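Local structure of probable methyltransferase (Bordetella pertussis, 3KTY) at residues 9-14 / 34-39; 30-35 / 60-65; 42-47 / 69-74; 83-88 / 120-125; 100-105 / 142-147. The protein probably acts as an RNA methyltransferase of the TrmH (SpoU) family, this chain probably holding its SAM-binding methyltransferase domain. All blocks are in the same frame, centred on the assembly; numbering follows the deposited sequence.

Interaction 1. Residues 9-14 / 34-39; sequences SRVRFI and MGFGEL
F13 and L39 form a parallel beta bridge where a beta-alpha-beta crossover, strand 11-16 to helix 21-33 to strand 39-42, brings the chain back beside its first strand. F13 N donates to E38 O at 3.1 Å with an almost straight N-H...O angle of 171°. Two residues earlier a water lies near V11 O and E38 N, but it sits very close to V11 O and its bond to E38 N is weak, which leaves the bridge doubtful. The side chains meet through aromatic rings. F13 turns the edge that carries CE2 and CZ toward the face of F36, a T-shaped (edge-to-face) pair with ring centroids 5.2 Å apart and planes at 68°. F13 CE2 comes within 3.6 Å of F36 CG, while CZ stands over the F36 face, displaced toward its rim. F36 reaches this place with CG anti to its carbonyl carbon (chi1 -60°). V11, a compact beta-branched residue suited to a buried strand, sets CB 3.5 Å from F36 CE1, approaching the ring obliquely. I31 of the crossing helix and L161 and L168 of helix 157-172 complete this apolar cluster, where flat rings pack edge to face between strand and helices. On the more exposed flank, R12 and E38 run side by side, R12 CG 3.7 Å from E38 CG; their aliphatic stems pack although the charged tips do not meet. G35, with positive phi, ends the helix in a Schellman motif. The whole is the beta-alpha-beta crossover unit of a parallel alpha/beta fold such as the SPOUT domain.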
# COMPACT_ATOMS: atom_id res chain seq x y z
N SER A 9 -2.12 -18.96 -5.29
CA SER A 9 -3.47 -19.44 -4.96
C SER A 9 -3.52 -20.00 -3.55
O SER A 9 -4.59 -20.26 -3.02
CB SER A 9 -3.92 -20.51 -5.94
OG SER A 9 -3.11 -21.66 -5.77
N ARG A 10 -2.36 -20.13 -2.93
CA ARG A 10 -2.23 -20.76 -1.61
C ARG A 10 -2.14 -19.76 -0.48
O ARG A 10 -1.85 -20.12 0.68
CB ARG A 10 -1.01 -21.68 -1.61
CG ARG A 10 -1.20 -22.89 -2.50
CD ARG A 10 0.14 -23.52 -2.74
NE ARG A 10 0.74 -24.00 -1.50
CZ ARG A 10 1.96 -24.50 -1.43
NH1 ARG A 10 2.45 -24.92 -0.28
NH2 ARG A 10 2.69 -24.58 -2.54
N VAL A 11 -2.40 -18.50 -0.83
CA VAL A 11 -2.51 -17.45 0.15
C VAL A 11 -3.94 -16.94 0.24
O VAL A 11 -4.58 -16.66 -0.78
CB VAL A 11 -1.53 -16.25 -0.19
CG1 VAL A 11 -1.79 -15.09 0.73
CG2 VAL A 11 -0.03 -16.71 -0.10
N ARG A 12 -4.42 -16.74 1.47
CA ARG A 12 -5.79 -16.25 1.69
C ARG A 12 -5.84 -15.06 2.57
O ARG A 12 -5.11 -15.02 3.57
CB ARG A 12 -6.62 -17.31 2.39
CG ARG A 12 -7.08 -18.29 1.42
CD ARG A 12 -6.74 -19.61 1.90
NE ARG A 12 -7.93 -20.22 2.39
CZ ARG A 12 -8.47 -21.31 1.88
NH1 ARG A 12 -7.92 -21.94 0.85
NH2 ARG A 12 -9.57 -21.74 2.41
N PHE A 13 -6.74 -14.12 2.27
CA PHE A 13 -6.94 -12.93 3.10
C PHE A 13 -8.32 -12.93 3.73
O PHE A 13 -9.34 -12.93 3.04
CB PHE A 13 -6.74 -11.64 2.28
CG PHE A 13 -5.39 -11.56 1.61
CD1 PHE A 13 -4.37 -10.81 2.16
CD2 PHE A 13 -5.14 -12.29 0.47
CE1 PHE A 13 -3.12 -10.76 1.56
CE2 PHE A 13 -3.91 -12.24 -0.14
CZ PHE A 13 -2.90 -11.48 0.40
N ILE A 14 -8.32 -12.91 5.04
CA ILE A 14 -9.52 -13.03 5.83
C ILE A 14 -9.90 -11.75 6.56
O ILE A 14 -9.19 -11.30 7.45
CB ILE A 14 -9.39 -14.20 6.82
CG1 ILE A 14 -8.98 -15.44 6.02
CG2 ILE A 14 -10.74 -14.42 7.57
CD1 ILE A 14 -8.87 -16.71 6.85
N MSE A 34 -2.12 -7.30 -6.55
CA MSE A 34 -0.93 -7.98 -6.07
C MSE A 34 -0.85 -9.42 -6.56
O MSE A 34 0.06 -10.15 -6.22
CB MSE A 34 -0.87 -7.92 -4.52
CG MSE A 34 -0.72 -6.45 -3.96
SE MSE A 34 0.82 -5.49 -4.82
CE MSE A 34 0.04 -3.70 -4.91
N GLY A 35 -1.81 -9.84 -7.36
CA GLY A 35 -1.79 -11.19 -7.89
C GLY A 35 -2.56 -12.22 -7.07
O GLY A 35 -2.51 -13.39 -7.39
N PHE A 36 -3.29 -11.81 -6.04
CA PHE A 36 -4.04 -12.78 -5.25
C PHE A 36 -5.54 -12.84 -5.59
O PHE A 36 -6.16 -11.83 -5.90
CB PHE A 36 -3.84 -12.53 -3.77
CG PHE A 36 -2.39 -12.63 -3.33
CD1 PHE A 36 -1.82 -13.87 -3.07
CD2 PHE A 36 -1.59 -11.49 -3.22
CE1 PHE A 36 -0.45 -13.97 -2.66
CE2 PHE A 36 -0.21 -11.58 -2.80
CZ PHE A 36 0.35 -12.82 -2.52
N GLY A 37 -6.12 -14.03 -5.51
CA GLY A 37 -7.52 -14.14 -5.86
C GLY A 37 -8.45 -14.60 -4.76
O GLY A 37 -9.65 -14.74 -5.01
N GLU A 38 -7.91 -14.85 -3.57
CA GLU A 38 -8.63 -15.52 -2.49
C GLU A 38 -9.01 -14.63 -1.32
O GLU A 38 -8.20 -14.36 -0.42
CB GLU A 38 -7.82 -16.72 -1.97
CG GLU A 38 -8.57 -18.01 -1.97
CD GLU A 38 -8.83 -18.50 -3.37
OE1 GLU A 38 -7.83 -18.81 -4.07
OE2 GLU A 38 -10.02 -18.58 -3.77
N LEU A 39 -10.26 -14.22 -1.30
CA LEU A 39 -10.77 -13.36 -0.24
C LEU A 39 -11.87 -14.06 0.55
O LEU A 39 -12.79 -14.61 -0.01
CB LEU A 39 -11.32 -12.07 -0.83
CG LEU A 39 -11.98 -11.09 0.15
CD1 LEU A 39 -10.98 -10.37 1.03
CD2 LEU A 39 -12.76 -10.08 -0.65
O HOH W 1 -4.97 -15.70 -3.05

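Interaction 2. Residues 30-35 / 60-65; sequences AIKTMG and SGALDV
K32 reaches from the last turn of helix 21-33 to G61, A62 and D64 at the start of helix 63-67, a helix-end packing contact in a helical layer of the alpha/beta sandwich. The polar part lies at the lysine tip. K32 NZ donates to G61 O at 2.8 Å, approaching from somewhat above the carbonyl plane, and has a long salt bridge to D64 OD2 at 3.7 Å. The chain gets there nearly fully extended: CG is anti to the backbone N (chi1 -162°), and the bend comes at the final torsion. A long residue with a charged end suits the place, since its stem can pack while its ammonium reaches the start of helix 63-67. A62 occupies the N-cap position of that helix, without a side chain to cap it; G35 N bonds back to K32 O in the Schellman motif of helix 21-33. T33 faces the second subunit, packing on its Y152. The apolar part is tightest beside the small A62, whose CB lies 3.6 Å from K32 CD. V65 adds two looser touches, CG2 to K32 CD and, crossing the side chain of I31 at a slant, V65 CG1 to I31 CD1 at 4.1 Å.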
# COMPACT_ATOMS: atom_id res chain seq x y z
N ALA A 30 -7.64 -4.42 -4.26
CA ALA A 30 -6.31 -4.47 -3.62
C ALA A 30 -5.60 -5.83 -3.82
O ALA A 30 -4.50 -5.86 -4.35
CB ALA A 30 -6.43 -4.17 -2.13
N ILE A 31 -6.21 -6.95 -3.42
CA ILE A 31 -5.44 -8.20 -3.55
C ILE A 31 -5.24 -8.65 -4.99
O ILE A 31 -4.21 -9.21 -5.34
CB ILE A 31 -5.93 -9.38 -2.65
CG1 ILE A 31 -7.34 -9.83 -3.02
CG2 ILE A 31 -5.83 -9.01 -1.16
CD1 ILE A 31 -7.75 -11.07 -2.26
N LYS A 32 -6.21 -8.39 -5.84
CA LYS A 32 -5.99 -8.76 -7.20
C LYS A 32 -4.78 -8.04 -7.79
O LYS A 32 -4.02 -8.64 -8.53
CB LYS A 32 -7.22 -8.51 -8.06
CG LYS A 32 -7.16 -9.29 -9.34
CD LYS A 32 -8.43 -9.12 -10.14
CE LYS A 32 -8.47 -10.10 -11.31
NZ LYS A 32 -9.21 -9.50 -12.45
N THR A 33 -4.62 -6.75 -7.48
CA THR A 33 -3.50 -6.00 -8.05
C THR A 33 -2.15 -6.58 -7.66
O THR A 33 -1.16 -6.34 -8.34
CB THR A 33 -3.50 -4.48 -7.69
OG1 THR A 33 -3.17 -4.28 -6.30
CG2 THR A 33 -4.81 -3.86 -8.00
N MSE A 34 -2.12 -7.30 -6.55
CA MSE A 34 -0.93 -7.98 -6.07
C MSE A 34 -0.85 -9.42 -6.56
O MSE A 34 0.06 -10.15 -6.22
CB MSE A 34 -0.87 -7.92 -4.52
CG MSE A 34 -0.72 -6.45 -3.96
SE MSE A 34 0.82 -5.49 -4.82
CE MSE A 34 0.04 -3.70 -4.91
N GLY A 35 -1.81 -9.84 -7.36
CA GLY A 35 -1.79 -11.19 -7.89
C GLY A 35 -2.56 -12.22 -7.07
O GLY A 35 -2.51 -13.39 -7.39
N SER A 60 -14.37 -2.79 -9.29
CA SER A 60 -14.23 -2.81 -10.75
C SER A 60 -12.87 -3.33 -11.24
O SER A 60 -11.81 -2.78 -10.90
CB SER A 60 -14.52 -1.43 -11.34
OG SER A 60 -13.56 -0.49 -10.89
N GLY A 61 -12.91 -4.39 -12.05
CA GLY A 61 -11.72 -5.11 -12.46
C GLY A 61 -11.55 -6.43 -11.71
O GLY A 61 -11.13 -7.44 -12.28
N ALA A 62 -11.86 -6.42 -10.42
CA ALA A 62 -11.70 -7.59 -9.55
C ALA A 62 -13.06 -8.18 -9.14
O ALA A 62 -13.21 -8.73 -8.05
CB ALA A 62 -10.90 -7.20 -8.32
N LEU A 63 -14.04 -8.06 -10.02
CA LEU A 63 -15.38 -8.54 -9.71
C LEU A 63 -15.43 -10.05 -9.50
O LEU A 63 -16.23 -10.55 -8.71
CB LEU A 63 -16.36 -8.14 -10.79
CG LEU A 63 -17.43 -7.29 -10.14
CD1 LEU A 63 -18.10 -6.33 -11.15
CD2 LEU A 63 -18.46 -8.21 -9.42
N ASP A 64 -14.58 -10.76 -10.25
CA ASP A 64 -14.37 -12.19 -10.09
C ASP A 64 -13.86 -12.58 -8.69
O ASP A 64 -14.31 -13.56 -8.13
CB ASP A 64 -13.41 -12.69 -11.18
CG ASP A 64 -12.00 -12.06 -11.08
OD1 ASP A 64 -11.05 -12.63 -11.70
OD2 ASP A 64 -11.84 -11.03 -10.38
N VAL A 65 -12.91 -11.84 -8.14
CA VAL A 65 -12.37 -12.18 -6.83
C VAL A 65 -13.50 -12.01 -5.83
O VAL A 65 -13.63 -12.79 -4.87
CB VAL A 65 -11.17 -11.25 -6.47
CG1 VAL A 65 -10.84 -11.27 -4.98
CG2 VAL A 65 -9.96 -11.64 -7.27

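Interaction 3. Residues 42-47 / 69-74; sequences VAPRFP and AAVHDT
V42 holds CG1 anti to its backbone N (chi1 166°), which lays that methyl 3.6 Å from T74 C, and V71 likewise holds CG1 anti to N (chi1 -179°), which brings it 3.6 Å from P44 CD. The first methyl packs on backbone just past the neighbouring strand; the second meets the edge of a proline ring. Between them the strands are parallel: V42 bridges H72, and A43 N donates to H72 O at 2.8 Å, nearly straight at 170° and in the carbonyl plane. The same oxygen receives a CA-H...O contact from V42 CA at 3.3 Å. A43 then takes left-handed helical backbone angles, less usual for a residue with a CB, though alanine adds only a methyl, and its CB rests 3.6 Å from D73 O. P44, which has no N-H to give, suits the point where strand pairing stops. Strand 70-72 is an outermost strand of the sheet within the chain. It leads into T74, the N-cap of helix 75-79, whose OG1 accepts from E77 N, and V42 is covered by I14 and A78 of that helix's surroundings. The chemistry is sparing: one short, straight bond joins the two segments, A70 adds backbone bonds to L39 and L41, and methyl and ring contacts supply the rest, consistent with a sheet edge where the strands part, one into a loop, the other into helix 75-79.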
# COMPACT_ATOMS: atom_id res chain seq x y z
N VAL A 42 -15.44 -13.26 7.36
CA VAL A 42 -16.01 -13.90 8.53
C VAL A 42 -17.02 -12.97 9.23
O VAL A 42 -16.69 -11.83 9.57
CB VAL A 42 -14.91 -14.32 9.53
CG1 VAL A 42 -15.52 -14.68 10.89
CG2 VAL A 42 -14.09 -15.49 8.96
N ALA A 43 -18.24 -13.46 9.41
CA ALA A 43 -19.28 -12.75 10.17
C ALA A 43 -19.51 -11.34 9.67
O ALA A 43 -19.40 -10.40 10.43
CB ALA A 43 -18.96 -12.74 11.68
N PRO A 44 -19.83 -11.19 8.39
CA PRO A 44 -20.02 -9.82 7.92
C PRO A 44 -21.30 -9.25 8.50
O PRO A 44 -22.17 -10.02 8.95
CB PRO A 44 -20.14 -9.98 6.41
CG PRO A 44 -20.58 -11.44 6.25
CD PRO A 44 -19.86 -12.18 7.31
N ARG A 45 -21.41 -7.93 8.53
CA ARG A 45 -22.61 -7.31 9.09
C ARG A 45 -23.88 -7.78 8.38
O ARG A 45 -24.94 -7.96 9.00
CB ARG A 45 -22.54 -5.79 8.97
CG ARG A 45 -23.79 -5.14 9.59
CD ARG A 45 -23.76 -3.66 9.53
NE ARG A 45 -24.87 -3.04 10.27
CZ ARG A 45 -25.21 -1.77 10.10
NH1 ARG A 45 -26.21 -1.23 10.77
NH2 ARG A 45 -24.52 -1.06 9.22
N PHE A 46 -23.79 -7.91 7.06
CA PHE A 46 -24.93 -8.26 6.22
C PHE A 46 -24.74 -9.53 5.42
O PHE A 46 -23.65 -9.81 4.93
CB PHE A 46 -25.22 -7.15 5.25
CG PHE A 46 -25.70 -5.91 5.92
CD1 PHE A 46 -25.25 -4.67 5.53
CD2 PHE A 46 -26.59 -6.00 6.98
CE1 PHE A 46 -25.70 -3.54 6.16
CE2 PHE A 46 -27.05 -4.88 7.62
CZ PHE A 46 -26.60 -3.64 7.21
N PRO A 47 -25.81 -10.31 5.26
CA PRO A 47 -25.70 -11.39 4.29
C PRO A 47 -25.67 -10.81 2.87
O PRO A 47 -26.36 -9.82 2.56
CB PRO A 47 -26.98 -12.21 4.53
CG PRO A 47 -27.49 -11.77 5.87
CD PRO A 47 -27.11 -10.33 5.95
N ALA A 69 -15.54 -14.88 -3.42
CA ALA A 69 -15.22 -14.75 -1.99
C ALA A 69 -16.11 -15.65 -1.12
O ALA A 69 -17.33 -15.67 -1.27
CB ALA A 69 -15.38 -13.32 -1.55
N ALA A 70 -15.50 -16.36 -0.20
CA ALA A 70 -16.21 -17.25 0.68
C ALA A 70 -16.66 -16.48 1.92
O ALA A 70 -15.92 -15.64 2.41
CB ALA A 70 -15.27 -18.41 1.07
N VAL A 71 -17.88 -16.74 2.41
CA VAL A 71 -18.34 -16.12 3.65
C VAL A 71 -18.64 -17.21 4.68
O VAL A 71 -19.47 -18.07 4.41
CB VAL A 71 -19.68 -15.32 3.46
CG1 VAL A 71 -20.12 -14.67 4.78
CG2 VAL A 71 -19.57 -14.29 2.40
N HIS A 72 -18.04 -17.11 5.86
CA HIS A 72 -18.33 -17.97 6.99
C HIS A 72 -18.80 -17.16 8.15
O HIS A 72 -18.59 -15.98 8.18
CB HIS A 72 -17.08 -18.69 7.39
CG HIS A 72 -16.42 -19.36 6.24
ND1 HIS A 72 -17.01 -20.42 5.57
CD2 HIS A 72 -15.24 -19.12 5.61
CE1 HIS A 72 -16.21 -20.82 4.60
NE2 HIS A 72 -15.14 -20.04 4.59
N ASP A 73 -19.46 -17.80 9.10
CA ASP A 73 -19.87 -17.13 10.32
C ASP A 73 -18.77 -17.12 11.36
O ASP A 73 -18.78 -16.31 12.29
CB ASP A 73 -21.10 -17.81 10.92
CG ASP A 73 -22.36 -17.64 10.06
OD1 ASP A 73 -22.40 -16.73 9.21
OD2 ASP A 73 -23.33 -18.42 10.26
N THR A 74 -17.80 -18.01 11.21
CA THR A 74 -16.79 -18.13 12.25
C THR A 74 -15.36 -18.16 11.69
O THR A 74 -15.14 -18.58 10.55
CB THR A 74 -17.01 -19.43 13.05
OG1 THR A 74 -16.59 -20.55 12.25
CG2 THR A 74 -18.51 -19.59 13.50

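Interaction 4. Residues 83-88 / 120-125; sequences TLAFAL and VVAIVL
F86 and I123 are bridge partners on adjacent parallel strands, 84-88 and 121-125, in the middle of the sheet of this Rossmann-like SPOUT domain, their side chains crossing at a slant. The first shell is backbone. L84 O receives A122 N at 2.8 Å, F86 N gives to A122 O at 2.6 Å, V124 N gives to F86 O at 2.7 Å, and L88 N gives to V124 O. At the entrance T83 adds a side-chain bond: its OG1, turned between the backbone N and the carbonyl carbon (chi1 58°), accepts from V120 N at 2.7 Å, while V120 O takes both T83 N and L84 N. A threonine suits this end because its hydroxyl meets a backbone N-H and also H112 of helix 102-115. One face of the pair is small, with A85 CB 4.4 Å from A122 CB and A87 next to V124. The other is bulky. The F86 ring has A122 O and V121 CG1 at its edge, and I123 CD1 approaches its CD2 obliquely at 4.0 Å. Farther out, A105 and L108 of helix 102-115 pack on F86, L161 and V157 of helix 157-172 pack on L125, and F13 of strand 11-16 touches I123. Apolar residues fit so buried a place, and next to L125 the layer is continued by L88, whose CD2 touches I123 CG2 at 3.8 Å.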
# COMPACT_ATOMS: atom_id res chain seq x y z
N THR A 83 -2.75 -23.70 7.19
CA THR A 83 -1.61 -24.24 7.95
C THR A 83 -0.73 -23.20 8.64
O THR A 83 -0.04 -23.52 9.59
CB THR A 83 -0.75 -25.22 7.12
OG1 THR A 83 -0.26 -24.57 5.94
CG2 THR A 83 -1.56 -26.43 6.72
N LEU A 84 -0.78 -21.95 8.17
CA LEU A 84 -0.01 -20.85 8.77
C LEU A 84 -0.82 -19.55 8.66
O LEU A 84 -1.06 -19.04 7.56
CB LEU A 84 1.36 -20.70 8.11
CG LEU A 84 2.17 -19.50 8.63
CD1 LEU A 84 2.41 -19.60 10.13
CD2 LEU A 84 3.51 -19.28 7.85
N ALA A 85 -1.26 -19.03 9.79
CA ALA A 85 -2.16 -17.92 9.77
C ALA A 85 -1.60 -16.79 10.56
O ALA A 85 -1.25 -16.97 11.72
CB ALA A 85 -3.52 -18.30 10.31
N PHE A 86 -1.51 -15.62 9.93
CA PHE A 86 -1.08 -14.42 10.66
C PHE A 86 -2.23 -13.54 11.09
O PHE A 86 -3.08 -13.16 10.27
CB PHE A 86 -0.10 -13.60 9.82
CG PHE A 86 1.17 -14.28 9.56
CD1 PHE A 86 2.22 -14.17 10.46
CD2 PHE A 86 1.33 -15.06 8.42
CE1 PHE A 86 3.44 -14.79 10.21
CE2 PHE A 86 2.55 -15.70 8.15
CZ PHE A 86 3.60 -15.57 9.05
N ALA A 87 -2.26 -13.22 12.37
CA ALA A 87 -3.16 -12.17 12.84
C ALA A 87 -2.51 -10.80 12.57
O ALA A 87 -1.53 -10.42 13.20
CB ALA A 87 -3.40 -12.33 14.31
N LEU A 88 -3.10 -10.03 11.66
CA LEU A 88 -2.62 -8.68 11.37
C LEU A 88 -3.19 -7.58 12.29
O LEU A 88 -4.40 -7.38 12.39
CB LEU A 88 -2.92 -8.34 9.92
CG LEU A 88 -2.10 -7.19 9.35
CD1 LEU A 88 -0.76 -7.15 10.03
CD2 LEU A 88 -1.92 -7.34 7.87
N VAL A 120 -1.07 -23.71 3.50
CA VAL A 120 -1.93 -22.62 3.13
C VAL A 120 -1.66 -21.53 4.10
O VAL A 120 -1.58 -21.75 5.31
CB VAL A 120 -3.41 -22.99 3.24
CG1 VAL A 120 -4.25 -21.75 2.95
CG2 VAL A 120 -3.72 -24.07 2.28
N VAL A 121 -1.51 -20.33 3.57
CA VAL A 121 -1.17 -19.21 4.42
C VAL A 121 -2.33 -18.26 4.44
O VAL A 121 -2.95 -17.99 3.40
CB VAL A 121 0.12 -18.45 3.92
CG1 VAL A 121 0.29 -17.13 4.65
CG2 VAL A 121 1.32 -19.31 4.14
N ALA A 122 -2.64 -17.76 5.62
CA ALA A 122 -3.66 -16.75 5.71
C ALA A 122 -3.18 -15.55 6.47
O ALA A 122 -2.45 -15.66 7.48
CB ALA A 122 -4.98 -17.30 6.33
N ILE A 123 -3.62 -14.41 5.96
CA ILE A 123 -3.55 -13.15 6.67
C ILE A 123 -4.92 -12.80 7.18
O ILE A 123 -5.87 -12.76 6.42
CB ILE A 123 -3.15 -12.03 5.72
CG1 ILE A 123 -1.84 -12.43 5.03
CG2 ILE A 123 -2.91 -10.73 6.51
CD1 ILE A 123 -0.72 -12.61 6.02
N VAL A 124 -5.01 -12.53 8.48
CA VAL A 124 -6.28 -12.24 9.15
C VAL A 124 -6.41 -10.81 9.67
O VAL A 124 -5.66 -10.39 10.56
CB VAL A 124 -6.45 -13.20 10.37
CG1 VAL A 124 -7.83 -13.01 11.06
CG2 VAL A 124 -6.25 -14.66 9.95
N LEU A 125 -7.38 -10.07 9.15
CA LEU A 125 -7.63 -8.68 9.57
C LEU A 125 -8.96 -8.43 10.26
O LEU A 125 -10.00 -8.91 9.81
CB LEU A 125 -7.68 -7.79 8.35
CG LEU A 125 -6.47 -7.77 7.45
CD1 LEU A 125 -6.63 -8.87 6.40
CD2 LEU A 125 -6.36 -6.36 6.82

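Interaction 5. Residues 100-105 / 142-147; sequences CDIREA and RICHIP
D101 pairs with H145 in a parallel bridge at the outermost strand within this chain, short and weakly bonded, just where strand 100-101 turns into helix 102-115, and D101 is that helix's N-cap. Followed outward, D101 CB lies 4.1 Å from H145 CD2, beside the imidazole. CG is turned between the backbone N and the carbonyl carbon (chi1 64°), which sets it near the helix start, where OD1 accepts from E104 N at 2.8 Å, a nearly straight capping bond of 171°; OD2 bonds Y170 OH of the second subunit. E104 OE1 accepts from D101 N in return, completing a capping box, although E104 has two deposited conformers and this half is less certain. A short acidic side chain suits an N-cap because it can reach the N-H groups of the first turn. The backbones join through H145 N to C100 O and I102 N to H145 O, both 3.1 Å and rather bent. C144, a small residue, packs against the first turn of helix 102-115: its CB is 3.8 Å from A105 CB, and its SG meets I102 CD1 at 4.1 Å. Nearby, P147 and I146 pack on W166 of the second subunit, and R103 makes salt bridges with E167 of both subunits, so this edge joins the dimer interface. Next to D101, C100 SG lies 3.8 Å from C144 CB.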
# COMPACT_ATOMS: atom_id res chain seq x y z
N CYS A 100 6.38 -9.94 15.36
CA CYS A 100 7.10 -9.91 14.10
C CYS A 100 6.38 -8.93 13.15
O CYS A 100 5.16 -8.75 13.22
CB CYS A 100 7.29 -11.31 13.50
SG CYS A 100 6.04 -11.81 12.32
N ASP A 101 7.13 -8.28 12.28
CA ASP A 101 6.52 -7.33 11.38
C ASP A 101 6.13 -8.00 10.08
O ASP A 101 6.59 -9.09 9.78
CB ASP A 101 7.42 -6.10 11.13
CG ASP A 101 8.74 -6.44 10.41
OD1 ASP A 101 8.81 -7.35 9.53
OD2 ASP A 101 9.72 -5.75 10.71
N ILE A 102 5.32 -7.30 9.31
CA ILE A 102 4.76 -7.84 8.08
C ILE A 102 5.85 -8.32 7.13
O ILE A 102 5.62 -9.17 6.29
CB ILE A 102 3.85 -6.79 7.38
CG1 ILE A 102 3.14 -7.40 6.19
CG2 ILE A 102 4.65 -5.53 6.95
CD1 ILE A 102 2.14 -8.46 6.59
N ARG A 103 7.05 -7.74 7.23
CA ARG A 103 8.14 -8.13 6.34
C ARG A 103 8.74 -9.50 6.75
O ARG A 103 8.98 -10.34 5.92
CB ARG A 103 9.17 -7.01 6.23
CG ARG A 103 10.51 -7.41 5.66
CD ARG A 103 10.76 -6.91 4.24
NE ARG A 103 10.12 -5.64 3.84
CZ ARG A 103 10.77 -4.55 3.43
NH1 ARG A 103 12.11 -4.54 3.41
NH2 ARG A 103 10.10 -3.48 3.03
N GLU A 104 8.96 -9.69 8.05
CA GLU A 104 9.28 -11.00 8.61
C GLU A 104 8.17 -12.03 8.32
O GLU A 104 8.43 -13.18 7.94
CB GLU A 104 9.56 -10.86 10.13
CG GLU A 104 10.73 -9.91 10.43
CD GLU A 104 10.77 -9.34 11.86
OE1 GLU A 104 9.70 -9.05 12.44
OE2 GLU A 104 11.88 -9.16 12.39
N ALA A 105 6.93 -11.61 8.43
CA ALA A 105 5.83 -12.52 8.29
C ALA A 105 5.78 -13.01 6.84
O ALA A 105 5.64 -14.22 6.57
CB ALA A 105 4.53 -11.88 8.76
N ARG A 142 0.54 -16.83 14.41
CA ARG A 142 1.38 -15.69 14.76
C ARG A 142 0.63 -14.39 14.72
O ARG A 142 -0.42 -14.28 14.04
CB ARG A 142 2.53 -15.58 13.78
CG ARG A 142 3.43 -16.77 13.77
CD ARG A 142 4.44 -16.68 14.88
NE ARG A 142 5.67 -17.26 14.41
CZ ARG A 142 6.81 -16.60 14.24
NH1 ARG A 142 7.86 -17.26 13.79
NH2 ARG A 142 6.91 -15.30 14.53
N ILE A 143 1.17 -13.41 15.45
CA ILE A 143 0.75 -12.02 15.36
C ILE A 143 1.78 -11.33 14.51
O ILE A 143 2.99 -11.55 14.66
CB ILE A 143 0.84 -11.32 16.71
CG1 ILE A 143 1.43 -12.24 17.79
CG2 ILE A 143 -0.49 -10.72 17.08
CD1 ILE A 143 0.39 -13.03 18.63
N CYS A 144 1.33 -10.48 13.61
CA CYS A 144 2.27 -9.58 12.98
C CYS A 144 1.67 -8.17 12.96
O CYS A 144 0.49 -8.00 13.22
CB CYS A 144 2.74 -10.09 11.61
SG CYS A 144 1.56 -9.90 10.34
N HIS A 145 2.49 -7.17 12.71
CA HIS A 145 2.00 -5.80 12.73
C HIS A 145 2.61 -4.97 11.61
O HIS A 145 3.65 -5.32 11.04
CB HIS A 145 2.21 -5.12 14.09
CG HIS A 145 3.57 -4.54 14.28
ND1 HIS A 145 3.77 -3.23 14.65
CD2 HIS A 145 4.80 -5.09 14.16
CE1 HIS A 145 5.07 -2.99 14.75
NE2 HIS A 145 5.72 -4.11 14.46
N ILE A 146 1.92 -3.90 11.27
CA ILE A 146 2.43 -2.97 10.28
C ILE A 146 2.85 -1.77 11.10
O ILE A 146 1.99 -1.10 11.69
CB ILE A 146 1.35 -2.60 9.27
CG1 ILE A 146 0.86 -3.87 8.56
CG2 ILE A 146 1.87 -1.60 8.27
CD1 ILE A 146 0.15 -3.62 7.27
N PRO A 147 4.17 -1.54 11.22
CA PRO A 147 4.73 -0.44 12.02
C PRO A 147 4.60 0.89 11.28
O PRO A 147 5.60 1.36 10.74
CB PRO A 147 6.22 -0.84 12.17
CG PRO A 147 6.54 -1.62 10.89
CD PRO A 147 5.22 -2.35 10.56

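Overall arrangement
Four of the five contacts join neighbours in one parallel sheet, whose order is 70-72, 39-42, 11-16, 121-125, 84-89, 142-145, 100-101. Interaction 3 ties the first two strands, interaction 1 the next pair, interaction 4 the central pair and interaction 5 the last. Interactions 3 and 5 therefore lie at opposite ends, centres about 25 Å apart, while interaction 4 is about 11 Å from both 1 and 5. Interaction 2 sits in a helical layer beside interaction 1, sharing M34 and G35. Along the chain, interaction 1 closes before 3 opens; 2 and 3 interleave, as do 4 and 5. Interactions 1, 2 and 5 also touch the second subunit of the SPOUT dimer.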